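Local coordinates for glutamyl-tRNA synthetase (Methanothermobacter thermautotrophicus, PDB 3AII), which probably attaches glutamate to tRNA(Glu) in two steps, activating it with ATP to Glu-AMP and then transferring it to the acceptor end, as a non-discriminating archaeal enzyme, at residues Y189-C193 against C208-S212; L201-G205 against P246-D250; P457-A463 against G487-W493. All blocks are in the same frame, centred on the assembly; numbering follows the deposited sequence.

In the fold
Interactions 1 and 2 belong to one corner of the catalytic domain, their centres 13 Å apart, and their segments alternate along the chain. Helix 195-203 starts after the first cysteine pair of interaction 1 and ends in interaction 2. Asp-250 OD2 of interaction 2 joins them through a salt bridge with Arg-211 NE and a probable hydrogen bond with Tyr-189 OH. Interaction 1 is mostly buried and held by a metal; interaction 2 lies at the surface and relies on charged side chains reaching backbone carbonyls. Interaction 3, about 81 Å from interaction 1 between centres, is partly buried and lies across the chain's centre, in the anticodon-binding region, where parallel strand pairing and apolar packing replace metal and charge.

Interaction 1: Y189-C193 against C208-S212. With ZN (zinc ion), chain D.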
# COMPACT_ATOMS: atom_id res chain seq x y z
N TYR A 189 23.51 -25.00 17.71
CA TYR A 189 23.26 -26.14 18.58
C TYR A 189 21.78 -26.31 18.82
O TYR A 189 21.01 -25.35 18.64
CB TYR A 189 24.03 -26.01 19.90
CG TYR A 189 23.72 -24.79 20.74
CD1 TYR A 189 24.26 -23.54 20.44
CD2 TYR A 189 22.90 -24.89 21.86
CE1 TYR A 189 23.99 -22.44 21.22
CE2 TYR A 189 22.64 -23.79 22.66
CZ TYR A 189 23.18 -22.58 22.34
OH TYR A 189 22.89 -21.49 23.14
N VAL A 190 21.37 -27.52 19.20
CA VAL A 190 19.97 -27.74 19.56
C VAL A 190 19.78 -27.62 21.06
O VAL A 190 20.34 -28.40 21.84
CB VAL A 190 19.46 -29.10 19.10
CG1 VAL A 190 17.98 -29.24 19.48
CG2 VAL A 190 19.65 -29.25 17.59
N CYS A 191 18.99 -26.63 21.45
CA CYS A 191 18.78 -26.33 22.86
C CYS A 191 17.44 -26.87 23.32
O CYS A 191 16.39 -26.51 22.78
CB CYS A 191 18.84 -24.83 23.11
SG CYS A 191 18.65 -24.40 24.85
N THR A 192 17.49 -27.72 24.34
CA THR A 192 16.31 -28.34 24.92
C THR A 192 15.97 -27.73 26.28
O THR A 192 15.10 -28.24 26.98
CB THR A 192 16.53 -29.85 25.11
OG1 THR A 192 17.78 -30.06 25.79
CG2 THR A 192 16.57 -30.57 23.76
N CYS A 193 16.65 -26.65 26.64
CA CYS A 193 16.40 -25.95 27.91
C CYS A 193 15.01 -25.35 27.95
O CYS A 193 14.46 -24.99 26.92
CB CYS A 193 17.41 -24.82 28.13
SG CYS A 193 19.12 -25.36 28.40
N CYS A 208 24.49 -22.68 28.47
CA CYS A 208 23.76 -23.86 28.89
C CYS A 208 24.57 -25.08 28.48
O CYS A 208 25.55 -24.97 27.74
CB CYS A 208 22.36 -23.90 28.25
SG CYS A 208 22.36 -24.26 26.47
N HIS A 209 24.16 -26.25 28.96
CA HIS A 209 24.85 -27.49 28.63
C HIS A 209 24.82 -27.79 27.13
O HIS A 209 25.77 -28.35 26.59
CB HIS A 209 24.23 -28.65 29.42
CG HIS A 209 24.68 -30.00 28.96
ND1 HIS A 209 25.96 -30.47 29.18
CD2 HIS A 209 24.02 -30.97 28.29
CE1 HIS A 209 26.07 -31.69 28.67
NE2 HIS A 209 24.91 -32.01 28.12
N CYS A 210 23.73 -27.41 26.47
CA CYS A 210 23.53 -27.76 25.06
C CYS A 210 24.63 -27.15 24.20
O CYS A 210 25.01 -27.70 23.16
CB CYS A 210 22.17 -27.24 24.58
SG CYS A 210 20.77 -27.61 25.68
N ARG A 211 25.13 -26.00 24.63
CA ARG A 211 26.11 -25.25 23.86
C ARG A 211 27.44 -25.97 23.75
O ARG A 211 28.27 -25.63 22.90
CB ARG A 211 26.33 -23.87 24.48
CG ARG A 211 26.79 -22.81 23.49
CD ARG A 211 27.15 -21.52 24.20
NE ARG A 211 27.06 -20.35 23.34
CZ ARG A 211 28.08 -19.79 22.69
NH1 ARG A 211 29.31 -20.31 22.81
NH2 ARG A 211 27.89 -18.72 21.94
N SER A 212 27.65 -26.98 24.60
CA SER A 212 28.91 -27.72 24.61
C SER A 212 28.86 -29.02 23.81
O SER A 212 29.88 -29.71 23.68
CB SER A 212 29.36 -28.01 26.05
OG SER A 212 28.50 -28.96 26.66
ZN ZN D . 20.22 -25.39 26.30
O HOH W 1 24.15 -21.06 25.98
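Metal coordination dominates this contact. Cys-191 and Cys-193 from one segment and Cys-208 and Cys-210 from the other each place SG 2.4 Å from ZN, so two Cys-X-Cys pairs clamp the strand end to the later loop around one zinc, as in structural sites of the zinc-finger type. Cysteine suits it because its short side chain delivers a soft sulfur ligand close to the backbone. Hydrogen bonds to sulfur steady the thiolates: Thr-192 N donates to Cys-210 SG (3.5 Å), and Cys-193 N to Cys-191 SG (3.5 Å).

Aromatic packing flanks the metal. The Tyr-189 ring receives Arg-211 CA over its face in a CH-pi contact, 3.9 Å from the centroid, while Cys-210 CB lies 3.7 Å from Tyr-189 CD2. Water 1 links the segments, donating to Tyr-189 OH at 3.1 Å and accepting from Cys-208 N at 3.0 Å. The polar ends of Tyr-189 and Arg-211 share a further partner, Asp-250.

In the fold, the site ties the end of strand 188-191, outermost in an antiparallel sheet, to the loop and 3-10 turn 208-212. Strand 234-237 pairs with Tyr-189 and Cys-191, Phe-198 of helix 195-203 packs on three of the cysteines, and helix 215-224 contacts Val-190 and Cys-210.

Interaction 2: L201-G205 against P246-D250; sequences LKNRG and PAIRD
Lys-202 lays its aliphatic chain against Arg-249, with Lys-202 CG 3.6 Å from Arg-249 CB. Its chi angles t, t, p, t carry NZ over the 246-250 turn, where it makes a weak hydrogen bond to Pro-246 O (3.4 Å) and donates to water 2 (2.9 Å), which donates to Arg-249 O at 2.6 Å. A long, flexible cation suits several converging carbonyls.

Arg-249 CB points toward segment 201-205, and the m, t, t rotamer extends the chain so that NH1 donates to Lys-202 O at 2.8 Å; NE is held by His-243 O.

The nearest CA pairs are Lys-202 with Arg-249, 6.9 Å, and Asn-203 with Pro-246, 6.5 Å. Residues 246-248 have helical phi/psi, and Arg-249 N bonds to Pro-246 O at 3.2 Å; proline's restricted phi, here -56°, suits the start of this turn. Backbone phi/psi runs from -55/-45 at Lys-202 through -104/11 at Arg-204 to 70/25 at Gly-205, readily accessible without a side chain. Gly-205 N bonds to Lys-202 O at 3.0 Å, and Glu-206 N to Leu-201 O. This is a Schellman motif at the C-terminal end of helix 195-203, whose Lys-202 O accepts Gly-205 N and, from the neighbouring loop, Arg-249 NH1.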
# COMPACT_ATOMS: atom_id res chain seq x y z
N LEU A 201 20.37 -17.77 32.19
CA LEU A 201 21.78 -18.04 31.92
C LEU A 201 22.31 -17.04 30.91
O LEU A 201 23.36 -16.42 31.11
CB LEU A 201 21.97 -19.46 31.40
CG LEU A 201 21.76 -20.60 32.40
CD1 LEU A 201 21.82 -21.95 31.69
CD2 LEU A 201 22.80 -20.53 33.52
N LYS A 202 21.57 -16.89 29.81
CA LYS A 202 21.95 -16.00 28.72
C LYS A 202 22.20 -14.57 29.19
O LYS A 202 23.18 -13.94 28.79
CB LYS A 202 20.85 -16.00 27.65
CG LYS A 202 21.23 -15.28 26.37
CD LYS A 202 20.01 -15.07 25.47
CE LYS A 202 19.13 -13.93 25.98
NZ LYS A 202 17.94 -13.70 25.11
N ASN A 203 21.30 -14.06 30.03
CA ASN A 203 21.39 -12.67 30.49
C ASN A 203 22.59 -12.42 31.40
O ASN A 203 23.00 -11.28 31.60
CB ASN A 203 20.10 -12.24 31.19
CG ASN A 203 18.96 -12.01 30.23
OD1 ASN A 203 17.80 -12.24 30.56
ND2 ASN A 203 19.29 -11.56 29.02
N ARG A 204 23.14 -13.50 31.95
CA ARG A 204 24.33 -13.42 32.79
C ARG A 204 25.57 -13.90 32.04
O ARG A 204 26.62 -14.11 32.65
CB ARG A 204 24.15 -14.23 34.07
CG ARG A 204 22.85 -13.95 34.81
CD ARG A 204 22.90 -14.53 36.22
NE ARG A 204 23.51 -15.86 36.24
CZ ARG A 204 22.84 -17.00 36.10
NH1 ARG A 204 23.48 -18.15 36.13
NH2 ARG A 204 21.53 -16.98 35.92
N GLY A 205 25.44 -14.10 30.73
CA GLY A 205 26.57 -14.48 29.90
C GLY A 205 27.08 -15.89 30.13
O GLY A 205 28.24 -16.20 29.87
N PRO A 246 21.25 -8.11 24.44
CA PRO A 246 20.84 -9.45 24.89
C PRO A 246 20.09 -10.24 23.82
O PRO A 246 20.16 -11.47 23.81
CB PRO A 246 19.91 -9.16 26.07
CG PRO A 246 19.44 -7.75 25.86
CD PRO A 246 20.61 -7.05 25.23
N ALA A 247 19.37 -9.55 22.93
CA ALA A 247 18.58 -10.21 21.90
C ALA A 247 19.45 -10.92 20.87
O ALA A 247 19.03 -11.88 20.24
CB ALA A 247 17.67 -9.21 21.21
N ILE A 248 20.68 -10.44 20.71
CA ILE A 248 21.59 -11.02 19.73
C ILE A 248 22.29 -12.27 20.28
O ILE A 248 22.87 -13.07 19.53
CB ILE A 248 22.61 -9.95 19.24
CG1 ILE A 248 21.86 -8.79 18.58
CG2 ILE A 248 23.62 -10.56 18.28
CD1 ILE A 248 22.76 -7.67 18.15
N ARG A 249 22.21 -12.46 21.59
CA ARG A 249 22.83 -13.60 22.26
C ARG A 249 22.19 -14.94 21.89
O ARG A 249 21.02 -15.18 22.21
CB ARG A 249 22.80 -13.40 23.78
CG ARG A 249 23.66 -12.24 24.26
CD ARG A 249 23.55 -12.07 25.77
NE ARG A 249 24.20 -10.84 26.21
CZ ARG A 249 24.38 -10.51 27.48
NH1 ARG A 249 23.97 -11.32 28.45
NH2 ARG A 249 24.99 -9.37 27.79
N ASP A 250 22.95 -15.79 21.21
CA ASP A 250 22.48 -17.10 20.75
C ASP A 250 21.02 -17.15 20.29
O ASP A 250 20.20 -17.88 20.83
CB ASP A 250 22.74 -18.18 21.81
CG ASP A 250 24.22 -18.51 21.98
OD1 ASP A 250 25.06 -17.72 21.49
OD2 ASP A 250 24.53 -19.55 22.58
O HOH W 2 18.56 -14.42 22.33

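Interaction 3: P457-A463 against G487-W493; sequences PLRLIDA and GASMIHW
Strands 457-460 and 489-491 run parallel in register Leu-458 with Ser-489, Arg-459 with Met-490 and Leu-460 with Ile-491 (CA-CA 4.7, 4.8 and 5.2 Å); their short axes cross at -42°. Ser-489 N donates to Pro-457 O (3.2 Å), Arg-459 N to Ser-489 O (2.8 Å), Ile-491 N to Arg-459 O (2.9 Å) and Ile-461 N to Ile-491 O (3.0 Å). Gly-487 (phi/psi 69/34) closes helix 480-486 as C-prime of a Schellman motif.

Leu-458 (m, t), Leu-460 (chi1 m) and Ile-491 (t, t) share one face, with Leu-460 CD2 3.7 Å from Ile-491 CG2. These three branched apolar chains are buried; Ser-489, on the same face, is exposed, as suits a small polar residue. On the other face, Arg-459 extends t, t, t, its CD 3.7 Å from Met-490 SD, and its NH1 bonds Asn-465. Met-490 folds m, m, m, bringing CE to 3.2 Å from Ile-461 CG1 (m, t), a curl that its unbranched chain permits.

Past the three bridged pairs, Trp-493 (chi1 p, chi2 -78°) donates NE1 to Ile-461 O (3.0 Å). Leu-460 CB sits over its five-membered ring, 3.8 Å from the centroid, while Ala-463, small enough to pack close, has CB 3.6 Å from Trp-493 CZ2. Helix 480-486 lies in the connection between these strands, adjacent parallel members of an otherwise antiparallel, closed six-stranded beta barrel in the anticodon-binding region.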
# COMPACT_ATOMS: atom_id res chain seq x y z
N PRO A 457 -26.30 36.17 -2.80
CA PRO A 457 -26.12 36.12 -4.25
C PRO A 457 -25.20 34.98 -4.67
O PRO A 457 -24.20 34.71 -4.01
CB PRO A 457 -25.46 37.47 -4.56
CG PRO A 457 -24.68 37.78 -3.31
CD PRO A 457 -25.54 37.28 -2.18
N LEU A 458 -25.58 34.31 -5.75
CA LEU A 458 -24.82 33.20 -6.30
C LEU A 458 -24.69 33.38 -7.79
O LEU A 458 -25.57 33.93 -8.44
CB LEU A 458 -25.55 31.87 -6.06
CG LEU A 458 -25.87 31.48 -4.62
CD1 LEU A 458 -26.90 30.34 -4.57
CD2 LEU A 458 -24.60 31.12 -3.88
N ARG A 459 -23.58 32.90 -8.34
CA ARG A 459 -23.46 32.79 -9.78
C ARG A 459 -23.39 31.31 -10.11
O ARG A 459 -22.43 30.62 -9.71
CB ARG A 459 -22.20 33.49 -10.28
CG ARG A 459 -22.01 33.26 -11.78
CD ARG A 459 -21.02 34.22 -12.38
NE ARG A 459 -20.78 33.89 -13.78
CZ ARG A 459 -21.57 34.24 -14.79
NH1 ARG A 459 -22.68 34.96 -14.58
NH2 ARG A 459 -21.25 33.88 -16.03
N LEU A 460 -24.40 30.83 -10.82
CA LEU A 460 -24.36 29.46 -11.30
C LEU A 460 -23.31 29.47 -12.40
O LEU A 460 -23.44 30.20 -13.38
CB LEU A 460 -25.71 29.03 -11.87
CG LEU A 460 -27.05 29.20 -11.13
CD1 LEU A 460 -28.01 28.08 -11.53
CD2 LEU A 460 -26.90 29.26 -9.62
N ILE A 461 -22.26 28.66 -12.23
CA ILE A 461 -21.07 28.77 -13.07
C ILE A 461 -21.39 28.81 -14.57
O ILE A 461 -22.11 27.96 -15.07
CB ILE A 461 -20.07 27.65 -12.77
CG1 ILE A 461 -19.47 27.85 -11.37
CG2 ILE A 461 -18.96 27.58 -13.85
CD1 ILE A 461 -18.69 26.66 -10.86
N ASP A 462 -20.86 29.83 -15.25
CA ASP A 462 -21.07 30.01 -16.69
C ASP A 462 -22.51 30.28 -17.13
O ASP A 462 -22.79 30.32 -18.34
CB ASP A 462 -20.49 28.82 -17.47
CG ASP A 462 -18.97 28.83 -17.50
OD1 ASP A 462 -18.38 29.90 -17.23
OD2 ASP A 462 -18.36 27.79 -17.81
N ALA A 463 -23.42 30.51 -16.19
CA ALA A 463 -24.84 30.56 -16.52
C ALA A 463 -25.52 31.89 -16.18
O ALA A 463 -25.63 32.77 -17.03
CB ALA A 463 -25.57 29.38 -15.85
N GLY A 487 -21.16 40.73 -5.69
CA GLY A 487 -20.34 39.92 -4.82
C GLY A 487 -20.84 38.49 -4.80
O GLY A 487 -20.77 37.80 -3.78
N ALA A 488 -21.37 38.03 -5.93
CA ALA A 488 -21.90 36.67 -6.02
C ALA A 488 -20.84 35.60 -5.80
O ALA A 488 -19.71 35.72 -6.28
CB ALA A 488 -22.59 36.46 -7.37
N SER A 489 -21.21 34.55 -5.08
CA SER A 489 -20.33 33.39 -4.90
C SER A 489 -20.58 32.37 -6.01
O SER A 489 -21.73 32.10 -6.35
CB SER A 489 -20.57 32.74 -3.54
OG SER A 489 -20.08 33.56 -2.50
N MET A 490 -19.51 31.80 -6.57
CA MET A 490 -19.68 30.80 -7.62
C MET A 490 -20.24 29.52 -7.03
O MET A 490 -19.88 29.12 -5.92
CB MET A 490 -18.34 30.48 -8.32
CG MET A 490 -17.67 31.66 -8.99
SD MET A 490 -18.56 32.25 -10.44
CE MET A 490 -18.39 30.88 -11.57
N ILE A 491 -21.11 28.85 -7.79
CA ILE A 491 -21.65 27.58 -7.34
C ILE A 491 -21.87 26.67 -8.54
O ILE A 491 -22.31 27.11 -9.61
CB ILE A 491 -22.97 27.75 -6.51
CG1 ILE A 491 -23.30 26.45 -5.76
CG2 ILE A 491 -24.13 28.18 -7.39
CD1 ILE A 491 -24.39 26.61 -4.69
N HIS A 492 -21.55 25.39 -8.38
CA HIS A 492 -21.85 24.43 -9.45
C HIS A 492 -23.31 24.05 -9.35
O HIS A 492 -23.98 24.34 -8.34
CB HIS A 492 -20.90 23.22 -9.44
CG HIS A 492 -20.88 22.45 -8.15
ND1 HIS A 492 -20.35 22.96 -6.99
CD2 HIS A 492 -21.28 21.19 -7.86
CE1 HIS A 492 -20.44 22.06 -6.03
NE2 HIS A 492 -21.00 20.97 -6.53
N TRP A 493 -23.83 23.43 -10.40
CA TRP A 493 -25.27 23.26 -10.56
C TRP A 493 -25.56 22.22 -11.64
O TRP A 493 -24.72 21.94 -12.50
CB TRP A 493 -25.93 24.61 -10.90
CG TRP A 493 -25.43 25.17 -12.20
CD1 TRP A 493 -24.23 25.80 -12.42
CD2 TRP A 493 -26.08 25.08 -13.46
NE1 TRP A 493 -24.12 26.15 -13.76
CE2 TRP A 493 -25.24 25.71 -14.41
CE3 TRP A 493 -27.30 24.56 -13.89
CZ2 TRP A 493 -25.59 25.80 -15.77
CZ3 TRP A 493 -27.64 24.66 -15.23
CH2 TRP A 493 -26.79 25.28 -16.15